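Local coordinates for protein GH5 (Bacteroidetes bacterium AC2a, PDB 4YHE) that acts as a family 5 cellulase, probably cleaving internal beta-1,4-glucosidic bonds of cellulose in an active site carried by a beta/alpha barrel, at residues L311-R322 with A360-N371; A328-S336 with G342-T350. All blocks are in the same frame, centred on the assembly; numbering follows the deposited sequence.

Interaction 1: residues L311-R322 with A360-N371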
loop_
_atom_site.group_PDB
_atom_site.type_symbol
_atom_site.label_atom_id
_atom_site.label_comp_id
_atom_site.label_asym_id
_atom_site.label_seq_id
_atom_site.Cartn_x
_atom_site.Cartn_y
_atom_site.Cartn_z
ATOM N N LEU A 311 13.113 14.091 5.788
ATOM C CA LEU A 311 13.978 13.628 4.710
ATOM C C LEU A 311 14.943 12.564 5.210
ATOM O O LEU A 311 15.141 11.571 4.530
ATOM C CB LEU A 311 14.740 14.789 4.051
ATOM C CG LEU A 311 13.922 15.918 3.455
ATOM C CD1 LEU A 311 14.805 16.912 2.685
ATOM C CD2 LEU A 311 12.879 15.372 2.497
ATOM N N TYR A 312 15.502 12.776 6.405
ATOM C CA TYR A 312 16.336 11.784 7.096
ATOM C C TYR A 312 15.578 10.488 7.293
ATOM O O TYR A 312 16.068 9.433 6.993
ATOM C CB TYR A 312 16.842 12.316 8.452
ATOM C CG TYR A 312 17.529 11.273 9.282
ATOM C CD1 TYR A 312 18.791 10.783 8.909
ATOM C CD2 TYR A 312 16.943 10.760 10.439
ATOM C CE1 TYR A 312 19.421 9.809 9.644
ATOM C CE2 TYR A 312 17.590 9.803 11.200
ATOM C CZ TYR A 312 18.834 9.328 10.792
ATOM O OH TYR A 312 19.500 8.381 11.497
ATOM N N TYR A 313 14.351 10.577 7.789
ATOM C CA TYR A 313 13.517 9.386 7.908
ATOM C C TYR A 313 13.386 8.612 6.597
ATOM O O TYR A 313 13.603 7.410 6.577
ATOM C CB TYR A 313 12.180 9.831 8.474
ATOM C CG TYR A 313 11.082 8.815 8.567
ATOM C CD1 TYR A 313 10.985 7.952 9.664
ATOM C CD2 TYR A 313 10.078 8.777 7.626
ATOM C CE1 TYR A 313 9.913 7.076 9.799
ATOM C CE2 TYR A 313 9.008 7.902 7.751
ATOM C CZ TYR A 313 8.932 7.050 8.829
ATOM O OH TYR A 313 7.868 6.200 8.947
ATOM N N PHE A 314 13.102 9.300 5.483
ATOM C CA PHE A 314 12.979 8.662 4.219
ATOM C C PHE A 314 14.321 8.030 3.789
ATOM O O PHE A 314 14.362 6.902 3.369
ATOM C CB PHE A 314 12.492 9.657 3.145
ATOM C CG PHE A 314 11.038 10.140 3.314
ATOM C CD1 PHE A 314 10.073 9.362 3.905
ATOM C CD2 PHE A 314 10.673 11.376 2.845
ATOM C CE1 PHE A 314 8.764 9.818 4.037
ATOM C CE2 PHE A 314 9.377 11.831 2.936
ATOM C CZ PHE A 314 8.417 11.049 3.537
ATOM N N ARG A 315 15.415 8.772 3.881
ATOM C CA ARG A 315 16.676 8.191 3.470
ATOM C C ARG A 315 16.972 6.928 4.240
ATOM O O ARG A 315 17.293 5.898 3.667
ATOM C CB ARG A 315 17.816 9.170 3.662
ATOM C CG ARG A 315 17.785 10.351 2.741
ATOM C CD ARG A 315 19.178 11.010 2.703
ATOM N NE ARG A 315 19.599 11.523 4.022
ATOM C CZ ARG A 315 19.153 12.645 4.581
ATOM N NH1 ARG A 315 18.264 13.410 3.952
ATOM N NH2 ARG A 315 19.607 13.010 5.776
ATOM N N TYR A 316 16.841 7.002 5.548
ATOM C CA TYR A 316 17.188 5.864 6.405
ATOM C C TYR A 316 16.293 4.641 6.143
ATOM O O TYR A 316 16.787 3.543 5.885
ATOM C CB TYR A 316 17.120 6.278 7.867
ATOM C CG TYR A 316 17.763 5.292 8.808
ATOM C CD1 TYR A 316 19.131 5.377 9.107
ATOM C CD2 TYR A 316 17.034 4.259 9.390
ATOM C CE1 TYR A 316 19.741 4.444 9.912
ATOM C CE2 TYR A 316 17.644 3.326 10.233
ATOM C CZ TYR A 316 19.001 3.442 10.502
ATOM O OH TYR A 316 19.631 2.561 11.345
ATOM N N ILE A 317 14.966 4.804 6.241
ATOM C CA ILE A 317 14.100 3.641 6.099
ATOM C C ILE A 317 14.116 3.025 4.689
ATOM O O ILE A 317 14.060 1.805 4.547
ATOM C CB ILE A 317 12.646 3.912 6.570
ATOM C CG1 ILE A 317 11.874 4.782 5.594
ATOM C CG2 ILE A 317 12.655 4.486 7.993
ATOM C CD1 ILE A 317 10.437 5.050 6.042
ATOM N N CYS A 318 14.216 3.863 3.664
ATOM C CA CYS A 318 14.242 3.391 2.299
ATOM C C CYS A 318 15.569 2.643 2.006
ATOM O O CYS A 318 15.586 1.713 1.221
ATOM C CB CYS A 318 14.012 4.537 1.334
ATOM S SG CYS A 318 12.296 5.225 1.472
ATOM N N LYS A 319 16.642 3.068 2.644
ATOM C CA LYS A 319 17.928 2.334 2.511
ATOM C C LYS A 319 17.772 0.984 3.183
ATOM O O LYS A 319 18.063 -0.066 2.606
ATOM C CB LYS A 319 19.093 3.110 3.110
ATOM C CG LYS A 319 20.404 2.330 3.079
ATOM C CD LYS A 319 20.736 1.841 1.686
ATOM C CE LYS A 319 22.225 1.459 1.555
ATOM N NZ LYS A 319 22.404 0.453 0.470
ATOM N N ALA A 320 17.220 0.997 4.387
ATOM C CA ALA A 320 16.983 -0.260 5.087
ATOM C C ALA A 320 16.129 -1.248 4.272
ATOM O O ALA A 320 16.358 -2.461 4.295
ATOM C CB ALA A 320 16.375 0.005 6.471
ATOM N N MET A 321 15.132 -0.737 3.539
ATOM C CA MET A 321 14.291 -1.565 2.708
ATOM C C MET A 321 15.063 -2.174 1.528
ATOM O O MET A 321 14.993 -3.368 1.301
ATOM C CB MET A 321 13.096 -0.745 2.159
ATOM C CG MET A 321 12.081 -0.359 3.233
ATOM S SD MET A 321 10.974 0.933 2.616
ATOM C CE MET A 321 10.038 1.300 4.116
ATOM N N ARG A 322 15.770 -1.329 0.784
ATOM C CA ARG A 322 16.601 -1.802 -0.318
ATOM C C ARG A 322 17.534 -2.937 0.133
ATOM O O ARG A 322 17.610 -3.970 -0.517
ATOM C CB ARG A 322 17.419 -0.647 -0.857
ATOM C CG ARG A 322 18.538 -1.028 -1.817
ATOM C CD ARG A 322 18.025 -1.609 -3.123
ATOM N NE ARG A 322 19.130 -2.137 -3.932
ATOM C CZ ARG A 322 19.972 -1.407 -4.657
ATOM N NH1 ARG A 322 19.856 -0.087 -4.759
ATOM N NH2 ARG A 322 20.944 -2.021 -5.320
ATOM N N ALA A 360 11.527 15.586 -0.921
ATOM C CA ALA A 360 11.037 14.366 -0.294
ATOM C C ALA A 360 11.145 13.172 -1.235
ATOM O O ALA A 360 11.598 12.111 -0.839
ATOM C CB ALA A 360 9.581 14.575 0.129
ATOM N N VAL A 361 10.772 13.388 -2.493
ATOM C CA VAL A 361 10.727 12.352 -3.487
ATOM C C VAL A 361 12.177 11.895 -3.783
ATOM O O VAL A 361 12.451 10.712 -3.840
ATOM C CB VAL A 361 9.977 12.875 -4.747
ATOM C CG1 VAL A 361 10.262 12.078 -5.977
ATOM C CG2 VAL A 361 8.476 12.870 -4.486
ATOM N N ARG A 362 13.078 12.861 -3.886
ATOM C CA ARG A 362 14.500 12.574 -4.092
ATOM C C ARG A 362 15.103 11.803 -2.904
ATOM O O ARG A 362 15.840 10.835 -3.123
ATOM C CB ARG A 362 15.255 13.873 -4.349
ATOM C CG ARG A 362 14.916 14.572 -5.664
ATOM C CD ARG A 362 15.864 14.177 -6.815
ATOM N NE ARG A 362 15.849 12.751 -7.076
ATOM C CZ ARG A 362 14.914 12.082 -7.744
ATOM N NH1 ARG A 362 13.878 12.695 -8.287
ATOM N NH2 ARG A 362 14.999 10.772 -7.866
ATOM N N ALA A 363 14.783 12.206 -1.665
ATOM C CA ALA A 363 15.266 11.497 -0.489
ATOM C C ALA A 363 14.934 10.010 -0.552
ATOM O O ALA A 363 15.813 9.139 -0.381
ATOM C CB ALA A 363 14.757 12.130 0.778
ATOM N N MET A 364 13.667 9.684 -0.841
ATOM C CA MET A 364 13.242 8.314 -0.817
ATOM C C MET A 364 13.803 7.503 -2.002
ATOM O O MET A 364 14.414 6.437 -1.802
ATOM C CB MET A 364 11.692 8.243 -0.685
ATOM C CG MET A 364 10.891 8.952 -1.746
ATOM S SD MET A 364 9.088 8.866 -1.377
ATOM C CE MET A 364 8.936 9.854 0.051
ATOM N N ILE A 365 13.670 8.025 -3.223
ATOM C CA ILE A 365 14.051 7.269 -4.394
ATOM C C ILE A 365 15.580 7.135 -4.398
ATOM O O ILE A 365 16.079 6.059 -4.555
ATOM C CB ILE A 365 13.577 7.949 -5.678
ATOM C CG1 ILE A 365 12.048 7.902 -5.741
ATOM C CG2 ILE A 365 14.171 7.316 -6.932
ATOM C CD1 ILE A 365 11.482 8.729 -6.866
ATOM N N ASP A 366 16.290 8.223 -4.187
ATOM C CA ASP A 366 17.760 8.172 -4.377
ATOM C C ASP A 366 18.439 7.313 -3.292
ATOM O O ASP A 366 19.458 6.676 -3.555
ATOM C CB ASP A 366 18.344 9.554 -4.400
ATOM C CG ASP A 366 17.904 10.345 -5.600
ATOM O OD1 ASP A 366 17.411 9.763 -6.562
ATOM O OD2 ASP A 366 18.078 11.561 -5.594
ATOM N N SER A 367 17.845 7.240 -2.097
ATOM C CA SER A 367 18.398 6.391 -1.061
ATOM C C SER A 367 18.202 4.902 -1.393
ATOM O O SER A 367 19.150 4.119 -1.292
ATOM C CB SER A 367 17.838 6.755 0.303
ATOM O OG SER A 367 18.544 6.094 1.337
ATOM N N TRP A 368 16.985 4.507 -1.779
ATOM C CA TRP A 368 16.691 3.160 -2.201
ATOM C C TRP A 368 17.575 2.752 -3.377
ATOM O O TRP A 368 18.082 1.646 -3.377
ATOM C CB TRP A 368 15.219 2.981 -2.590
ATOM C CG TRP A 368 14.770 1.600 -2.616
ATOM C CD1 TRP A 368 14.128 0.907 -1.602
ATOM C CD2 TRP A 368 14.891 0.668 -3.712
ATOM N NE1 TRP A 368 13.894 -0.379 -2.002
ATOM C CE2 TRP A 368 14.332 -0.550 -3.288
ATOM C CE3 TRP A 368 15.406 0.756 -5.000
ATOM C CZ2 TRP A 368 14.295 -1.688 -4.109
ATOM C CZ3 TRP A 368 15.371 -0.372 -5.808
ATOM C CH2 TRP A 368 14.825 -1.564 -5.368
ATOM N N GLU A 369 17.711 3.650 -4.369
ATOM C CA GLU A 369 18.352 3.314 -5.649
ATOM C C GLU A 369 19.897 3.285 -5.579
ATOM O O GLU A 369 20.541 2.694 -6.453
ATOM C CB GLU A 369 17.973 4.335 -6.726
ATOM C CG GLU A 369 16.512 4.294 -7.145
ATOM C CD GLU A 369 16.174 3.169 -8.065
ATOM O OE1 GLU A 369 17.049 2.344 -8.418
ATOM O OE2 GLU A 369 15.008 3.101 -8.489
ATOM N N ASN A 370 20.462 3.956 -4.596
ATOM C CA ASN A 370 21.906 4.090 -4.500
ATOM C C ASN A 370 22.614 2.722 -4.547
ATOM O O ASN A 370 22.217 1.743 -3.887
ATOM C CB ASN A 370 22.274 4.903 -3.263
ATOM C CG ASN A 370 23.765 5.158 -3.140
ATOM O OD1 ASN A 370 24.557 4.215 -3.033
ATOM N ND2 ASN A 370 24.141 6.429 -3.067
ATOM N N ASN A 371 23.636 2.636 -5.401
ATOM C CA ASN A 371 24.327 1.364 -5.643
ATOM C C ASN A 371 25.791 1.397 -5.227
ATOM O O ASN A 371 26.564 0.538 -5.628
ATOM C CB ASN A 371 24.254 0.983 -7.120
ATOM C CG ASN A 371 22.849 0.698 -7.576
ATOM O OD1 ASN A 371 22.108 -0.075 -6.952
ATOM N ND2 ASN A 371 22.470 1.316 -8.690
HETATM O O HOH W 1 20.943 1.944 -1.559
HETATM O O HOH W 2 24.231 1.256 -1.619
#
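Phe314 and Met364 lead the packing between two outer helices of the (beta/alpha)8 barrel, 304-323 and 357-369, which precede and follow the last barrel strand. The segments 311-322 and 360-369 run roughly parallel, their axes inclined by 32° and 7.6 Å apart at closest approach. The tight part lies toward the N-terminal ends of the two segments. The Phe314 and Met364 side chains lie side by side, and Met364 bends at its last torsion to set CE over the centre of the Phe314 ring, 3.5 Å from the centroid, a CH-pi contact within a Met-aromatic pair. Beside it, the small Ala360 and Ala363 let the helices approach, and Leu311 CD2 presses to 3.5 Å from Ala360 CA, tighter than usual for two carbons. Halfway along, Ser367 OG donates to Arg315 O at 2.7 Å, on the face of that carbonyl opposite Lys319 N, and also bonds Tyr375 outside the pair.

Toward the C-terminal ends packing gives way to polar and watery contacts. Lys319 NZ, salt-bridged to Asp323, binds two waters that lie between it and Asn370 O. Arg322 crosses Trp368 at about a right angle: its CD sits over the six-membered ring, 3.7 Å from the centroid, while the indole NE1 bonds Ile326 O. The Arg322 chain leaves with CG opposite its backbone N (chi1 168°) and turns at chi2, which carries NH1 back to Trp368 O, met on a lone pair at 2.8 Å. End-on, NH1 and NH2 together grip a single atom, Asn371 OD1. Exchanging this arginine for an alanine is likely to leave Trp368 O and Asn371 OD1 without their guanidinium donors and to bare the indole face. Asn371 OD1 lies 2.8 Å from Arg322 NH2, nearly in the guanidinium plane.

Interaction 2: residues A328-S336 with G342-T350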
loop_
_atom_site.group_PDB
_atom_site.type_symbol
_atom_site.label_atom_id
_atom_site.label_comp_id
_atom_site.label_asym_id
_atom_site.label_seq_id
_atom_site.Cartn_x
_atom_site.Cartn_y
_atom_site.Cartn_z
ATOM N N ALA A 328 8.711 -0.346 -1.929
ATOM C CA ALA A 328 7.784 0.495 -1.142
ATOM C C ALA A 328 7.146 1.615 -1.956
ATOM O O ALA A 328 7.820 2.303 -2.734
ATOM C CB ALA A 328 8.504 1.066 0.061
ATOM N N LEU A 329 5.850 1.832 -1.727
ATOM C CA LEU A 329 5.132 2.863 -2.436
ATOM C C LEU A 329 4.655 3.957 -1.475
ATOM O O LEU A 329 3.908 3.700 -0.510
ATOM C CB LEU A 329 3.994 2.259 -3.271
ATOM C CG LEU A 329 4.492 1.306 -4.371
ATOM C CD1 LEU A 329 4.561 -0.145 -3.928
ATOM C CD2 LEU A 329 3.611 1.450 -5.590
ATOM N N TYR A 330 5.125 5.169 -1.739
ATOM C CA TYR A 330 4.835 6.334 -0.946
ATOM C C TYR A 330 3.336 6.707 -1.037
ATOM O O TYR A 330 2.744 6.682 -2.111
ATOM C CB TYR A 330 5.733 7.514 -1.359
ATOM C CG TYR A 330 5.344 8.774 -0.630
ATOM C CD1 TYR A 330 5.662 8.942 0.718
ATOM C CD2 TYR A 330 4.628 9.737 -1.246
ATOM C CE1 TYR A 330 5.293 10.052 1.422
ATOM C CE2 TYR A 330 4.231 10.867 -0.535
ATOM C CZ TYR A 330 4.560 11.016 0.793
ATOM O OH TYR A 330 4.166 12.147 1.485
ATOM N N TRP A 331 2.725 6.987 0.106
ATOM C CA TRP A 331 1.325 7.442 0.121
ATOM C C TRP A 331 1.204 8.928 -0.176
ATOM O O TRP A 331 1.627 9.775 0.615
ATOM C CB TRP A 331 0.670 7.124 1.466
ATOM C CG TRP A 331 -0.770 7.551 1.467
ATOM C CD1 TRP A 331 -1.293 8.616 2.124
ATOM C CD2 TRP A 331 -1.862 6.905 0.808
ATOM N NE1 TRP A 331 -2.655 8.701 1.891
ATOM C CE2 TRP A 331 -3.023 7.668 1.072
ATOM C CE3 TRP A 331 -1.973 5.776 -0.005
ATOM C CZ2 TRP A 331 -4.294 7.315 0.565
ATOM C CZ3 TRP A 331 -3.236 5.425 -0.504
ATOM C CH2 TRP A 331 -4.375 6.206 -0.221
ATOM N N ASP A 332 0.635 9.245 -1.328
ATOM C CA ASP A 332 0.377 10.628 -1.741
ATOM C C ASP A 332 -1.126 10.855 -1.899
ATOM O O ASP A 332 -1.747 10.323 -2.792
ATOM C CB ASP A 332 1.074 10.924 -3.064
ATOM C CG ASP A 332 1.035 12.398 -3.435
ATOM O OD1 ASP A 332 -0.079 12.997 -3.351
ATOM O OD2 ASP A 332 2.124 12.965 -3.832
ATOM N N ASN A 333 -1.677 11.682 -1.027
ATOM C CA ASN A 333 -3.095 12.000 -1.075
ATOM C C ASN A 333 -3.394 13.346 -1.733
ATOM O O ASN A 333 -4.543 13.823 -1.691
ATOM C CB ASN A 333 -3.708 11.923 0.321
ATOM C CG ASN A 333 -3.128 12.965 1.287
ATOM O OD1 ASN A 333 -2.278 13.795 0.916
ATOM N ND2 ASN A 333 -3.604 12.931 2.540
ATOM N N GLY A 334 -2.372 13.969 -2.343
ATOM C CA GLY A 334 -2.548 15.288 -2.915
ATOM C C GLY A 334 -2.645 16.495 -1.964
ATOM O O GLY A 334 -2.577 17.626 -2.421
ATOM N N ASN A 335 -2.788 16.270 -0.661
ATOM C CA ASN A 335 -2.892 17.369 0.316
ATOM C C ASN A 335 -1.566 18.076 0.562
ATOM O O ASN A 335 -0.602 17.470 1.024
ATOM C CB ASN A 335 -3.447 16.834 1.631
ATOM C CG ASN A 335 -4.012 17.922 2.523
ATOM O OD1 ASN A 335 -3.521 19.027 2.548
ATOM N ND2 ASN A 335 -5.075 17.593 3.259
ATOM N N SER A 336 -1.540 19.371 0.301
ATOM C CA SER A 336 -0.314 20.172 0.381
ATOM C C SER A 336 -0.001 20.716 1.785
ATOM O O SER A 336 1.039 21.278 1.996
ATOM C CB SER A 336 -0.370 21.342 -0.612
ATOM O OG SER A 336 -1.406 22.215 -0.231
ATOM N N GLY A 342 -0.822 15.646 5.643
ATOM C CA GLY A 342 -0.039 16.396 4.701
ATOM C C GLY A 342 0.896 15.512 3.951
ATOM O O GLY A 342 2.098 15.534 4.230
ATOM N N PHE A 343 0.359 14.713 3.021
ATOM C CA PHE A 343 1.205 13.743 2.247
ATOM C C PHE A 343 1.456 14.122 0.757
ATOM O O PHE A 343 2.168 13.411 0.042
ATOM C CB PHE A 343 0.574 12.341 2.265
ATOM C CG PHE A 343 0.603 11.634 3.615
ATOM C CD1 PHE A 343 1.784 11.060 4.109
ATOM C CD2 PHE A 343 -0.565 11.499 4.390
ATOM C CE1 PHE A 343 1.819 10.375 5.315
ATOM C CE2 PHE A 343 -0.522 10.827 5.614
ATOM C CZ PHE A 343 0.644 10.225 6.057
ATOM N N GLY A 344 0.827 15.179 0.252
ATOM C CA GLY A 344 0.899 15.473 -1.163
ATOM C C GLY A 344 2.293 15.940 -1.554
ATOM O O GLY A 344 2.811 16.887 -0.976
ATOM N N VAL A 345 2.910 15.259 -2.496
ATOM C CA VAL A 345 4.201 15.743 -3.046
ATOM C C VAL A 345 4.191 15.956 -4.572
ATOM O O VAL A 345 5.029 16.723 -5.069
ATOM C CB VAL A 345 5.393 14.822 -2.671
ATOM C CG1 VAL A 345 5.585 14.761 -1.157
ATOM C CG2 VAL A 345 5.240 13.434 -3.262
ATOM N N ILE A 346 3.298 15.256 -5.283
ATOM C CA ILE A 346 3.080 15.417 -6.712
ATOM C C ILE A 346 1.615 15.634 -7.017
ATOM O O ILE A 346 0.751 14.915 -6.494
ATOM C CB ILE A 346 3.613 14.204 -7.494
ATOM C CG1 ILE A 346 5.137 14.232 -7.489
ATOM C CG2 ILE A 346 3.112 14.169 -8.938
ATOM C CD1 ILE A 346 5.781 12.967 -7.988
ATOM N N ASP A 347 1.342 16.631 -7.866
ATOM C CA ASP A 347 -0.022 16.959 -8.274
ATOM C C ASP A 347 -0.672 15.807 -9.054
ATOM O O ASP A 347 -0.121 15.306 -10.027
ATOM C CB ASP A 347 -0.043 18.281 -9.080
ATOM C CG ASP A 347 -1.457 18.749 -9.407
ATOM O OD1 ASP A 347 -2.120 18.143 -10.267
ATOM O OD2 ASP A 347 -1.881 19.747 -8.807
ATOM N N HIS A 348 -1.859 15.378 -8.616
ATOM C CA HIS A 348 -2.478 14.200 -9.196
ATOM C C HIS A 348 -2.965 14.381 -10.635
ATOM O O HIS A 348 -3.139 13.392 -11.326
ATOM C CB HIS A 348 -3.628 13.692 -8.294
ATOM C CG HIS A 348 -3.162 13.137 -6.986
ATOM N ND1 HIS A 348 -3.927 12.273 -6.237
ATOM C CD2 HIS A 348 -2.020 13.329 -6.289
ATOM C CE1 HIS A 348 -3.274 11.956 -5.133
ATOM N NE2 HIS A 348 -2.108 12.581 -5.144
ATOM N N ALA A 349 -3.189 15.623 -11.089
ATOM C CA ALA A 349 -3.587 15.858 -12.467
ATOM C C ALA A 349 -2.447 16.261 -13.412
ATOM O O ALA A 349 -2.521 15.969 -14.609
ATOM C CB ALA A 349 -4.698 16.886 -12.553
ATOM N N THR A 350 -1.441 16.943 -12.883
ATOM C CA THR A 350 -0.373 17.514 -13.726
ATOM C C THR A 350 0.935 16.747 -13.657
ATOM O O THR A 350 1.744 16.870 -14.561
ATOM C CB THR A 350 -0.061 18.987 -13.376
ATOM O OG1 THR A 350 0.604 19.055 -12.109
ATOM C CG2 THR A 350 -1.297 19.847 -13.338
#
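Asp332 gathers the hydrogen bonds that hold 342-350 against the last barrel strand. Its CG stands opposite the backbone N (chi1 -171°), which carries the carboxylate to two successive amides: OD2 takes Ile346 N on its syn lone pair at 3.0 Å, and Val345 N from above the carboxylate plane at 2.8 Å. OD1 receives His348 NE2 at 2.7 Å, the donor well out of the carboxylate plane but the oxygen lying in that of the imidazole, and closes an Asx turn with Gly334 N. Trp18 NE1 adds to OD2, and Gln23 holds the other imidazole nitrogen, so both groups are fixed in rotation. Nearby, Tyr330 OH donates to Phe343 O (2.8 Å), and Gly344 N to Asn335 O.

Among the aromatic contacts, the pyrrole edge of Trp331 points at the face of Phe343 in a T-shaped pair, planes 82° apart, with CD1 3.7 Å from Phe343 CD2.

The remaining contacts are close packing. Phe343 CB lies 3.2 Å from the buried Trp331 O, which lacks a polar partner, and at Gly344 a CB would clash with Gly334 C and Asn335 O.

In the barrel, strand 327-332 is flanked by strands 291-296 and 16-20; Trp331 touches Glu295 on the former, His348 packs edge-to-face with Trp18 on the latter, and Arg310 of helix 304-323 meets Tyr330 and Val345.

Overall arrangement
The two contacts, centred about 17 Å apart, make up the closing unit of the barrel: helix 304-323, strand 327-332, the loop with 342-350, then helix 357-369. Interaction 1 lies on the outside, and the strand of interaction 2 lies on the barrel side of its helices. They meet where Met364 CE packs 3.5 Å from Tyr330 CD1, Val361 CG2 lies 3.5 Å from Val345 CG2, and Met321 SD reaches within 3.6 Å of Ala328 CB. Interaction 2 is at the C-terminal ends of the strands, where family 5 enzymes carry their catalytic glutamates; its loop therefore probably helps shape the active-site side, while the Arg322 end of interaction 1 lies toward the opposite end of the barrel.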